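Local coordinates for protein acetaldehyde dehydrogenase (Acetylating) (PDB 5J78) that probably catalyses the reversible, coenzyme A-acylating and NAD-dependent oxidation of acetaldehyde to acetyl-CoA, at residues K256-Q259 with L260-S264; E283-K286 with E287-A291; A291-Q295 with Q296-F300; V324-A327 with P328-A332; I337-P340 with S341-L345. All coordinates share one frame; numbering follows the deposited sequence.

Interaction 1. Residues K256-Q259 with L260-S264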
loop_
_atom_site.group_PDB
_atom_site.type_symbol
_atom_site.label_atom_id
_atom_site.label_comp_id
_atom_site.label_asym_id
_atom_site.label_seq_id
_atom_site.Cartn_x
_atom_site.Cartn_y
_atom_site.Cartn_z
ATOM N N LYS A 256 7.697 34.047 42.302
ATOM C CA LYS A 256 6.699 34.258 41.253
ATOM C C LYS A 256 6.865 33.225 40.118
ATOM O O LYS A 256 5.888 32.721 39.547
ATOM C CB LYS A 256 6.818 35.690 40.726
ATOM C CG LYS A 256 5.857 36.072 39.619
ATOM C CD LYS A 256 4.433 36.138 40.123
ATOM C CE LYS A 256 3.462 36.433 38.994
ATOM N NZ LYS A 256 2.271 35.537 39.071
ATOM N N ALA A 257 8.114 32.906 39.814
ATOM C CA ALA A 257 8.428 31.963 38.756
ATOM C C ALA A 257 7.906 30.573 39.104
ATOM O O ALA A 257 7.237 29.925 38.292
ATOM C CB ALA A 257 9.919 31.924 38.523
ATOM N N VAL A 258 8.196 30.134 40.325
ATOM C CA VAL A 258 7.754 28.830 40.801
ATOM C C VAL A 258 6.244 28.735 40.806
ATOM O O VAL A 258 5.684 27.702 40.429
ATOM C CB VAL A 258 8.282 28.531 42.233
ATOM C CG1 VAL A 258 7.590 27.302 42.847
ATOM C CG2 VAL A 258 9.750 28.315 42.191
ATOM N N GLN A 259 5.594 29.803 41.255
ATOM C CA GLN A 259 4.141 29.862 41.258
ATOM C C GLN A 259 3.566 29.721 39.848
ATOM O O GLN A 259 2.602 28.978 39.632
ATOM C CB GLN A 259 3.677 31.174 41.896
ATOM C CG GLN A 259 2.177 31.304 42.068
ATOM C CD GLN A 259 1.462 31.750 40.802
ATOM O OE1 GLN A 259 1.831 32.753 40.184
ATOM N NE2 GLN A 259 0.432 31.000 40.407
ATOM N N LEU A 260 4.138 30.436 38.887
ATOM C CA LEU A 260 3.644 30.351 37.514
ATOM C C LEU A 260 3.843 28.929 36.975
ATOM O O LEU A 260 2.945 28.377 36.323
ATOM C CB LEU A 260 4.344 31.383 36.610
ATOM C CG LEU A 260 3.990 32.847 36.889
ATOM C CD1 LEU A 260 5.041 33.817 36.335
ATOM C CD2 LEU A 260 2.615 33.180 36.354
ATOM N N ILE A 261 4.996 28.333 37.285
ATOM C CA ILE A 261 5.343 26.997 36.799
ATOM C C ILE A 261 4.440 25.914 37.399
ATOM O O ILE A 261 3.978 25.017 36.691
ATOM C CB ILE A 261 6.816 26.662 37.106
ATOM C CG1 ILE A 261 7.746 27.464 36.184
ATOM C CG2 ILE A 261 7.087 25.179 36.906
ATOM C CD1 ILE A 261 9.205 27.484 36.658
ATOM N N ILE A 262 4.168 26.002 38.698
ATOM C CA ILE A 262 3.362 24.977 39.360
ATOM C C ILE A 262 1.919 25.087 38.903
ATOM O O ILE A 262 1.265 24.078 38.634
ATOM C CB ILE A 262 3.454 25.081 40.910
ATOM C CG1 ILE A 262 4.809 24.563 41.373
ATOM C CG2 ILE A 262 2.350 24.278 41.573
ATOM C CD1 ILE A 262 5.100 24.767 42.896
ATOM N N GLN A 263 1.421 26.309 38.787
ATOM C CA GLN A 263 0.066 26.483 38.297
ATOM C C GLN A 263 -0.089 25.886 36.882
ATOM O O GLN A 263 -1.079 25.218 36.580
ATOM C CB GLN A 263 -0.326 27.963 38.286
ATOM C CG GLN A 263 -1.828 28.164 38.067
ATOM C CD GLN A 263 -2.231 29.621 37.884
ATOM O OE1 GLN A 263 -1.388 30.525 37.833
ATOM N NE2 GLN A 263 -3.531 29.850 37.771
ATOM N N SER A 264 0.900 26.128 36.030
ATOM C CA SER A 264 0.870 25.656 34.649
ATOM C C SER A 264 1.052 24.143 34.567
ATOM O O SER A 264 0.326 23.463 33.836
ATOM C CB SER A 264 1.962 26.362 33.822
ATOM O OG SER A 264 2.189 25.701 32.595
#
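Side chains one turn apart meet along helix 254-265: K256, L260 and Q263 also reach a second subunit, with Q259 between them bridging K256 and Q263, while V258 and I262 face helix 286-295. Q259 is the middle link of a polar chain. Its CG lies anti to the backbone N (chi1 -175°), and a bend at chi2 (-82°) lays the amide along the helix. From there Q259 NE2 donates to Q263 OE1 at 3.2 Å. The bond runs in the amide plane of Q259 but reaches Q263 from above its carbonyl plane, since the two amides are turned 50° apart. At the other end of the same amide, K256 NZ donates to Q259 OE1 at 3.0 Å, almost in line with the C=O. With its oxygen and nitrogen both engaged, the amide cannot flip without losing both bonds. A leucine at Q259 would probably leave Q263 OE1 without this amide donor and K256 NZ, salt-bridged to E472 of the second subunit, with one bond fewer. Q263 NE2 donates to the M473 carbonyl of that subunit. L260 offers the lysine hydrocarbon, its CD1 4.1 Å from K256 CE, and K256 NZ passes L260 CD2 at 3.6 Å. On the other flank, V258 and I262 point the same way, CG1 of V258 lying 3.6 Å from CD1 of I262. Covered by helix 286-295, strand 395-399 and the second subunit, this helix is the crossover of a beta-alpha-beta unit joining parallel strands 244-248 and 276-282.

Interaction 2. Residues E283-K286 with E287-A291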
loop_
_atom_site.group_PDB
_atom_site.type_symbol
_atom_site.label_atom_id
_atom_site.label_comp_id
_atom_site.label_asym_id
_atom_site.label_seq_id
_atom_site.Cartn_x
_atom_site.Cartn_y
_atom_site.Cartn_z
ATOM N N GLU A 283 22.848 27.321 38.958
ATOM C CA GLU A 283 23.361 26.748 40.182
ATOM C C GLU A 283 23.288 27.773 41.294
ATOM O O GLU A 283 22.902 27.459 42.412
ATOM C CB GLU A 283 24.789 26.264 39.987
ATOM C CG GLU A 283 25.203 25.208 40.994
ATOM C CD GLU A 283 26.646 24.778 40.830
ATOM O OE1 GLU A 283 27.449 25.583 40.310
ATOM O OE2 GLU A 283 26.975 23.636 41.219
ATOM N N SER A 284 23.595 29.018 40.959
ATOM C CA SER A 284 23.643 30.078 41.938
ATOM C C SER A 284 22.337 30.293 42.709
ATOM O O SER A 284 22.362 30.913 43.770
ATOM C CB SER A 284 24.043 31.385 41.256
ATOM O OG SER A 284 23.139 31.716 40.223
ATOM N N ILE A 285 21.209 29.805 42.187
ATOM C CA ILE A 285 19.914 29.975 42.862
ATOM C C ILE A 285 19.205 28.635 43.061
ATOM O O ILE A 285 18.032 28.589 43.415
ATOM C CB ILE A 285 18.975 30.924 42.093
ATOM C CG1 ILE A 285 18.724 30.409 40.661
ATOM C CG2 ILE A 285 19.546 32.339 42.084
ATOM C CD1 ILE A 285 17.414 30.894 40.041
ATOM N N LYS A 286 19.935 27.553 42.844
ATOM C CA LYS A 286 19.396 26.211 42.998
ATOM C C LYS A 286 18.690 26.017 44.356
ATOM O O LYS A 286 17.482 25.732 44.411
ATOM C CB LYS A 286 20.530 25.204 42.831
ATOM C CG LYS A 286 20.151 23.753 43.083
ATOM C CD LYS A 286 20.697 23.264 44.408
ATOM C CE LYS A 286 20.846 21.737 44.446
ATOM N NZ LYS A 286 19.552 21.027 44.631
ATOM N N GLU A 287 19.428 26.211 45.444
ATOM C CA GLU A 287 18.900 25.944 46.775
ATOM C C GLU A 287 17.646 26.775 47.069
ATOM O O GLU A 287 16.696 26.261 47.665
ATOM C CB GLU A 287 19.980 26.200 47.840
ATOM C CG GLU A 287 19.445 26.226 49.264
ATOM C CD GLU A 287 20.548 26.229 50.326
ATOM O OE1 GLU A 287 21.751 26.168 49.974
ATOM O OE2 GLU A 287 20.198 26.289 51.522
ATOM N N LYS A 288 17.627 28.043 46.654
ATOM C CA LYS A 288 16.419 28.858 46.833
ATOM C C LYS A 288 15.239 28.305 46.017
ATOM O O LYS A 288 14.091 28.325 46.469
ATOM C CB LYS A 288 16.649 30.310 46.424
ATOM C CG LYS A 288 17.622 31.100 47.259
ATOM C CD LYS A 288 17.291 32.589 47.132
ATOM C CE LYS A 288 18.415 33.486 47.620
ATOM N NZ LYS A 288 19.614 33.345 46.746
ATOM N N VAL A 289 15.528 27.810 44.817
ATOM C CA VAL A 289 14.474 27.354 43.912
ATOM C C VAL A 289 13.858 26.076 44.482
ATOM O O VAL A 289 12.631 25.953 44.591
ATOM C CB VAL A 289 15.029 27.133 42.463
ATOM C CG1 VAL A 289 14.033 26.417 41.591
ATOM C CG2 VAL A 289 15.355 28.463 41.813
ATOM N N VAL A 290 14.720 25.142 44.867
ATOM C CA VAL A 290 14.284 23.887 45.477
ATOM C C VAL A 290 13.402 24.153 46.708
ATOM O O VAL A 290 12.347 23.537 46.892
ATOM C CB VAL A 290 15.503 23.025 45.882
ATOM C CG1 VAL A 290 15.104 21.903 46.863
ATOM C CG2 VAL A 290 16.166 22.429 44.664
ATOM N N ALA A 291 13.832 25.093 47.540
ATOM C CA ALA A 291 13.131 25.367 48.780
ATOM C C ALA A 291 11.791 26.011 48.465
ATOM O O ALA A 291 10.770 25.679 49.071
ATOM C CB ALA A 291 13.990 26.266 49.695
#
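The chain winds into helix 286-295 as I285 O accepts the V289 amide, N to O 3.0 Å, and K286 O takes the V290 amide in a nearly straight bond (175° at the hydrogen), N to O 2.9 Å. K286 O receives a second, weak bond from V289 N, so the V289 amide is shared between two carbonyls. I285 occupies the N-cap position, yet its hydrocarbon side chain has nothing to offer the first-turn amides; its value lies in packing. CG1 of I285 stands between the backbone N and the carbonyl carbon (chi1 58°), the crowded position, and from there CD1 crosses to V289 CG2 at 3.6 Å. Both residues also rest on I254 and on I248 of strand 244-248, which suits apolar residues on this side. K286 serves another flank. Its CG is anti to the backbone N (chi1 175°), and a bend at chi2 carries the chain over the peptide that links it to E287, CD lying 3.4 Å from E287 N. The lysine then runs beside V290, pointing the same way, and it is NZ that comes alongside V290 CG2, at 3.7 Å. Its charged end has a long, weak ion pair with E349; V290 and V289 also touch F370. Both pairs thus lie against strands, I285 and V289 on 244-248, K286 and V290 on 367-373. This is an N-terminal helix turn packed on the parallel sheet, opening the beta-alpha-beta crossover from strand 276-282 to strand 298-300.

Interaction 3. Residues A291-Q295 with Q296-F300; sequences AELKQ and QGAYF
L293 O is gripped by two amides of the chain that turns back over the end of helix 286-295: A298 N at 2.9 Å, from above the carbonyl plane, and Q296 N in a weak bond. Together with the bond from G297 N to K294 O at 3.1 Å, this forms a Schellman motif. G297 is its positive-phi residue, and a CB there would collide with the carbonyl oxygen of Q296, so glycine suits the place. Beside the turn, Q296 NE2 donates to E292 OE2 at 3.1 Å. The bond lies in the amide plane but meets the carboxylate on its anti side, with the two planes 74° apart. E292 gets there because its chain bends at chi2 (66°), which folds the acid back toward the helix end. Q296 NE2 also donates to A255 O, tying the turn to the start of helix 254-265. If an alanine stood at Q296, E292 OE2 and A255 O would probably both lose their amide donor, and a gap would be likely to open beside V258 and Q259. Past the turn the contact becomes apolar. L293 CB packs on A298 CB at 3.8 Å, while its CD1 comes to the edge of the F300 ring, near the ring plane, 3.9 Å from CZ. K294 crosses the same ring at about a right angle, K294 CG 3.8 Å from F300 CD1. Backbone bonds thus end the helix while leucine and phenylalanine pack across its junction with the strand, and the Q296 amide nitrogen, serving two acceptors, E292 OE2 and A255 O, has its rotation fixed.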
loop_
_atom_site.group_PDB
_atom_site.type_symbol
_atom_site.label_atom_id
_atom_site.label_comp_id
_atom_site.label_asym_id
_atom_site.label_seq_id
_atom_site.Cartn_x
_atom_site.Cartn_y
_atom_site.Cartn_z
ATOM N N ALA A 291 13.832 25.093 47.540
ATOM C CA ALA A 291 13.131 25.367 48.780
ATOM C C ALA A 291 11.791 26.011 48.465
ATOM O O ALA A 291 10.770 25.679 49.071
ATOM C CB ALA A 291 13.990 26.266 49.695
ATOM N N GLU A 292 11.780 26.912 47.488
ATOM C CA GLU A 292 10.541 27.558 47.095
ATOM C C GLU A 292 9.554 26.547 46.470
ATOM O O GLU A 292 8.342 26.624 46.703
ATOM C CB GLU A 292 10.832 28.703 46.127
ATOM C CG GLU A 292 9.644 29.602 45.867
ATOM C CD GLU A 292 9.217 30.374 47.102
ATOM O OE1 GLU A 292 10.082 31.036 47.711
ATOM O OE2 GLU A 292 8.022 30.324 47.460
ATOM N N LEU A 293 10.075 25.596 45.698
ATOM C CA LEU A 293 9.238 24.546 45.109
ATOM C C LEU A 293 8.635 23.671 46.221
ATOM O O LEU A 293 7.437 23.357 46.210
ATOM C CB LEU A 293 10.041 23.671 44.134
ATOM C CG LEU A 293 10.218 24.168 42.685
ATOM C CD1 LEU A 293 11.434 23.498 42.023
ATOM C CD2 LEU A 293 8.951 23.905 41.854
ATOM N N LYS A 294 9.471 23.258 47.171
ATOM C CA LYS A 294 8.979 22.486 48.311
ATOM C C LYS A 294 7.896 23.263 49.046
ATOM O O LYS A 294 6.846 22.706 49.376
ATOM C CB LYS A 294 10.131 22.115 49.253
ATOM C CG LYS A 294 10.968 20.930 48.758
ATOM C CD LYS A 294 12.057 20.572 49.737
ATOM C CE LYS A 294 12.777 19.321 49.348
ATOM N NZ LYS A 294 13.977 19.113 50.216
ATOM N N GLN A 295 8.136 24.552 49.274
ATOM C CA GLN A 295 7.189 25.378 50.009
ATOM C C GLN A 295 5.850 25.472 49.307
ATOM O O GLN A 295 4.819 25.652 49.954
ATOM C CB GLN A 295 7.765 26.785 50.225
ATOM C CG GLN A 295 6.995 27.632 51.224
ATOM C CD GLN A 295 7.189 27.181 52.674
ATOM O OE1 GLN A 295 8.281 26.756 53.077
ATOM N NE2 GLN A 295 6.127 27.272 53.462
ATOM N N GLN A 296 5.856 25.342 47.985
ATOM C CA GLN A 296 4.631 25.505 47.202
ATOM C C GLN A 296 4.020 24.159 46.766
ATOM O O GLN A 296 3.087 24.123 45.950
ATOM C CB GLN A 296 4.910 26.396 45.973
ATOM C CG GLN A 296 5.262 27.848 46.324
ATOM C CD GLN A 296 5.160 28.841 45.152
ATOM O OE1 GLN A 296 4.243 28.764 44.326
ATOM N NE2 GLN A 296 6.097 29.792 45.095
ATOM N N GLY A 297 4.547 23.053 47.294
ATOM C CA GLY A 297 3.886 21.764 47.146
ATOM C C GLY A 297 4.607 20.700 46.350
ATOM O O GLY A 297 4.045 19.629 46.100
ATOM N N ALA A 298 5.850 20.962 45.965
ATOM C CA ALA A 298 6.635 19.963 45.234
ATOM C C ALA A 298 7.244 18.938 46.183
ATOM O O ALA A 298 7.741 19.301 47.240
ATOM C CB ALA A 298 7.748 20.626 44.422
ATOM N N TYR A 299 7.228 17.674 45.767
ATOM C CA TYR A 299 7.909 16.591 46.455
ATOM C C TYR A 299 9.115 16.078 45.662
ATOM O O TYR A 299 8.960 15.463 44.602
ATOM C CB TYR A 299 6.927 15.439 46.704
ATOM C CG TYR A 299 7.481 14.326 47.562
ATOM C CD1 TYR A 299 8.164 13.258 46.993
ATOM C CD2 TYR A 299 7.310 14.334 48.941
ATOM C CE1 TYR A 299 8.682 12.219 47.781
ATOM C CE2 TYR A 299 7.825 13.298 49.746
ATOM C CZ TYR A 299 8.508 12.245 49.156
ATOM O OH TYR A 299 9.022 11.215 49.932
ATOM N N PHE A 300 10.315 16.326 46.173
ATOM C CA PHE A 300 11.540 15.851 45.531
ATOM C C PHE A 300 11.824 14.390 45.851
ATOM O O PHE A 300 12.044 14.027 47.014
ATOM C CB PHE A 300 12.736 16.700 45.955
ATOM C CG PHE A 300 12.812 18.014 45.259
ATOM C CD1 PHE A 300 11.974 19.050 45.619
ATOM C CD2 PHE A 300 13.730 18.218 44.239
ATOM C CE1 PHE A 300 12.040 20.265 44.976
ATOM C CE2 PHE A 300 13.812 19.432 43.594
ATOM C CZ PHE A 300 12.970 20.458 43.956
#

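Interaction 4. Residues V324-A327 with P328-A332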
loop_
_atom_site.group_PDB
_atom_site.type_symbol
_atom_site.label_atom_id
_atom_site.label_comp_id
_atom_site.label_asym_id
_atom_site.label_seq_id
_atom_site.Cartn_x
_atom_site.Cartn_y
_atom_site.Cartn_z
ATOM N N VAL A 324 -0.890 9.344 32.577
ATOM C CA VAL A 324 -1.312 10.604 31.957
ATOM C C VAL A 324 -2.459 11.242 32.716
ATOM O O VAL A 324 -3.491 10.617 32.920
ATOM C CB VAL A 324 -1.761 10.397 30.491
ATOM C CG1 VAL A 324 -2.344 11.693 29.918
ATOM C CG2 VAL A 324 -0.592 9.899 29.655
ATOM N N GLY A 325 -2.280 12.494 33.126
ATOM C CA GLY A 325 -3.354 13.241 33.754
ATOM C C GLY A 325 -3.723 12.757 35.154
ATOM O O GLY A 325 -4.823 13.028 35.638
ATOM N N LYS A 326 -2.805 12.053 35.808
ATOM C CA LYS A 326 -3.063 11.515 37.152
ATOM C C LYS A 326 -2.511 12.406 38.263
ATOM O O LYS A 326 -1.433 12.985 38.138
ATOM C CB LYS A 326 -2.475 10.105 37.261
ATOM C CG LYS A 326 -3.167 9.095 36.348
ATOM C CD LYS A 326 -4.648 8.989 36.705
ATOM C CE LYS A 326 -5.347 7.856 35.981
ATOM N NZ LYS A 326 -6.789 7.813 36.363
ATOM N N ALA A 327 -3.257 12.511 39.360
ATOM C CA ALA A 327 -2.783 13.253 40.519
ATOM C C ALA A 327 -1.492 12.607 41.036
ATOM O O ALA A 327 -1.292 11.402 40.842
ATOM C CB ALA A 327 -3.862 13.284 41.617
ATOM N N PRO A 328 -0.607 13.403 41.675
ATOM C CA PRO A 328 0.642 12.869 42.240
ATOM C C PRO A 328 0.432 11.634 43.122
ATOM O O PRO A 328 1.220 10.693 43.061
ATOM C CB PRO A 328 1.177 14.033 43.082
ATOM C CG PRO A 328 0.555 15.244 42.515
ATOM C CD PRO A 328 -0.738 14.856 41.898
ATOM N N GLN A 329 -0.622 11.660 43.930
ATOM C CA GLN A 329 -0.928 10.570 44.849
ATOM C C GLN A 329 -1.238 9.264 44.126
ATOM O O GLN A 329 -0.846 8.193 44.589
ATOM C CB GLN A 329 -2.106 10.947 45.741
ATOM C CG GLN A 329 -1.783 12.038 46.767
ATOM C CD GLN A 329 -1.591 13.431 46.152
ATOM O OE1 GLN A 329 -2.167 13.768 45.096
ATOM N NE2 GLN A 329 -0.778 14.252 46.820
ATOM N N VAL A 330 -1.946 9.358 42.998
ATOM C CA VAL A 330 -2.245 8.192 42.178
ATOM C C VAL A 330 -0.954 7.633 41.610
ATOM O O VAL A 330 -0.723 6.431 41.644
ATOM C CB VAL A 330 -3.212 8.529 41.028
ATOM C CG1 VAL A 330 -3.388 7.322 40.082
ATOM C CG2 VAL A 330 -4.563 9.008 41.578
ATOM N N ILE A 331 -0.107 8.519 41.097
ATOM C CA ILE A 331 1.175 8.104 40.557
ATOM C C ILE A 331 2.025 7.442 41.645
ATOM O O ILE A 331 2.667 6.419 41.401
ATOM C CB ILE A 331 1.920 9.299 39.969
ATOM C CG1 ILE A 331 1.150 9.855 38.765
ATOM C CG2 ILE A 331 3.319 8.916 39.524
ATOM C CD1 ILE A 331 1.580 11.226 38.381
ATOM N N ALA A 332 2.041 8.043 42.835
ATOM C CA ALA A 332 2.803 7.494 43.967
ATOM C C ALA A 332 2.362 6.063 44.262
ATOM O O ALA A 332 3.182 5.161 44.396
ATOM C CB ALA A 332 2.620 8.359 45.194
#
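The start of helix 328-335 is set here, with A327 at the N-cap and P328 as the first helical residue. A327 O accepts I331 N at 3.1 Å, the amide arriving close to the direction of the C=O, and takes a second, weak bond from V330 N. Proline suits the first turn because it has no N-H to satisfy and its ring holds phi near the helical value. K326 and the helix meet through apolar parts. CB of K326 lies 3.9 Å from I331 CG1, and farther along its chain CD reaches V330 CG1 at 4.0 Å. CG of the lysine sits beside its backbone N (chi1 -66°), which sends the chain past V330 before NZ leaves to donate to G85 O. I331 CD1 closes over K326 O at 3.5 Å. Q329 brings OE1 within 3.9 Å of A327 CB, while its NE2 donates to the carbonyls of V343 and P340 in the neighbouring loop. The alanine cap has no side-chain acceptor, so across these segments the turn is held by one carbonyl and by hydrocarbon contacts, and the polar ends of K326 and Q329 are spent on fixing this helix start to other loops.

Interaction 5. Residues I337-P340 with S341-L345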
loop_
_atom_site.group_PDB
_atom_site.type_symbol
_atom_site.label_atom_id
_atom_site.label_comp_id
_atom_site.label_asym_id
_atom_site.label_seq_id
_atom_site.Cartn_x
_atom_site.Cartn_y
_atom_site.Cartn_z
ATOM N N ILE A 337 5.190 4.048 46.181
ATOM C CA ILE A 337 5.873 4.900 47.141
ATOM C C ILE A 337 4.760 5.643 47.845
ATOM O O ILE A 337 3.634 5.649 47.357
ATOM C CB ILE A 337 6.882 5.872 46.462
ATOM C CG1 ILE A 337 6.160 7.038 45.772
ATOM C CG2 ILE A 337 7.768 5.113 45.448
ATOM C CD1 ILE A 337 7.104 8.066 45.146
ATOM N N GLU A 338 5.042 6.269 48.983
ATOM C CA GLU A 338 4.007 7.070 49.633
ATOM C C GLU A 338 4.477 8.501 49.841
ATOM O O GLU A 338 5.655 8.760 50.120
ATOM C CB GLU A 338 3.563 6.430 50.957
ATOM C CG GLU A 338 4.560 6.444 52.076
ATOM C CD GLU A 338 3.890 6.221 53.428
ATOM O OE1 GLU A 338 3.456 5.076 53.685
ATOM O OE2 GLU A 338 3.782 7.190 54.219
ATOM N N ILE A 339 3.524 9.417 49.695
ATOM C CA ILE A 339 3.793 10.850 49.687
ATOM C C ILE A 339 2.695 11.552 50.449
ATOM O O ILE A 339 1.587 11.031 50.552
ATOM C CB ILE A 339 3.857 11.459 48.237
ATOM C CG1 ILE A 339 2.520 11.293 47.516
ATOM C CG2 ILE A 339 4.964 10.822 47.433
ATOM C CD1 ILE A 339 2.406 12.134 46.255
ATOM N N PRO A 340 2.986 12.748 50.966
ATOM C CA PRO A 340 1.950 13.518 51.659
ATOM C C PRO A 340 0.761 13.848 50.766
ATOM O O PRO A 340 0.888 13.986 49.545
ATOM C CB PRO A 340 2.682 14.797 52.088
ATOM C CG PRO A 340 4.122 14.430 52.134
ATOM C CD PRO A 340 4.318 13.364 51.080
ATOM N N SER A 341 -0.398 13.986 51.394
ATOM C CA SER A 341 -1.640 14.200 50.676
ATOM C C SER A 341 -1.718 15.591 50.071
ATOM O O SER A 341 -2.537 15.840 49.195
ATOM C CB SER A 341 -2.820 13.994 51.617
ATOM O OG SER A 341 -2.808 15.006 52.608
ATOM N N ASP A 342 -0.877 16.502 50.549
ATOM C CA ASP A 342 -0.875 17.866 50.031
ATOM C C ASP A 342 0.124 18.087 48.867
ATOM O O ASP A 342 0.213 19.187 48.330
ATOM C CB ASP A 342 -0.577 18.852 51.172
ATOM C CG ASP A 342 0.831 18.700 51.741
ATOM O OD1 ASP A 342 1.549 17.753 51.363
ATOM O OD2 ASP A 342 1.224 19.536 52.580
ATOM N N VAL A 343 0.869 17.059 48.485
ATOM C CA VAL A 343 1.845 17.195 47.402
ATOM C C VAL A 343 1.151 17.594 46.088
ATOM O O VAL A 343 0.145 17.010 45.715
ATOM C CB VAL A 343 2.634 15.891 47.202
ATOM C CG1 VAL A 343 3.498 15.951 45.938
ATOM C CG2 VAL A 343 3.506 15.611 48.405
ATOM N N LYS A 344 1.688 18.593 45.390
ATOM C CA LYS A 344 1.072 19.061 44.130
ATOM C C LYS A 344 1.783 18.555 42.880
ATOM O O LYS A 344 1.184 18.474 41.800
ATOM C CB LYS A 344 1.027 20.582 44.086
ATOM C CG LYS A 344 -0.140 21.181 44.868
ATOM C CD LYS A 344 -0.012 22.693 44.916
ATOM C CE LYS A 344 -1.350 23.412 44.776
ATOM N NZ LYS A 344 -1.209 24.660 43.950
ATOM N N LEU A 345 3.060 18.239 43.019
ATOM C CA LEU A 345 3.827 17.706 41.906
ATOM C C LEU A 345 5.056 17.012 42.434
ATOM O O LEU A 345 5.580 17.368 43.489
ATOM C CB LEU A 345 4.219 18.814 40.915
ATOM C CG LEU A 345 5.238 19.871 41.349
ATOM C CD1 LEU A 345 5.705 20.701 40.159
ATOM C CD2 LEU A 345 4.648 20.777 42.404
#
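The pyrrolidine ring of P340 carries V343 over one face: CG2 of the valine sits above it, 3.6 Å from CD. At the rim on that same side, the D342 carboxylate brings OD1 to 3.2 Å from P340 CB. Chi1 of D342 (66°) places its carboxylate between the backbone N and the carbonyl carbon, and this turns the acid back toward the proline. The backbone reverses between these groups. V343 N donates to P340 O at 3.3 Å, a long bond that is straight at the hydrogen (165°) but comes in from above the carbonyl plane. That bond closes a type I beta turn with S341 and D342 at its two corners, positions where serine and aspartate are common; both are solvent-exposed here. Behind the turn, I339 crosses V343 at about a right angle, its CD1 3.9 Å from V343 CB. Valine therefore has the proline ring on one branch and isoleucine on the other: CG2 meets P340, while CG1 lies 4.0 Å from I339 CD1. Y299 of strand 298-300 touches all three of I339, P340 and V343, so the apolar side of the turn rests on the sheet. The result is a surface type I beta turn, with proline at its first position and a buried valine at its last, which here leads the chain from helix 328-335 into strand 345-349 of the parallel sheet.

Overall arrangement
Interactions 2 and 3 share A291 and cover the two ends of helix 286-295, their centres about 11 Å apart. Interaction 1 lies on the adjacent helix, where V258 CG1 meets L293 CD2 of interaction 3 at 3.8 Å. Interactions 3 and 5 are joined by neighbouring strands, Y299 N lying 2.8 Å from L345 O, a probable hydrogen bond; another, G297 O to K344 N at 2.7 Å, comes just ahead of them. Interactions 4 and 5, with centres about 9 Å apart, connect through Q329 and through A332 O with I337 N. The helix of interaction 1 leads to the loop containing C273, oxidised to 3-sulfinoalanine. Interaction 2 is remote from interaction 4, about 15 Å between nearest atoms.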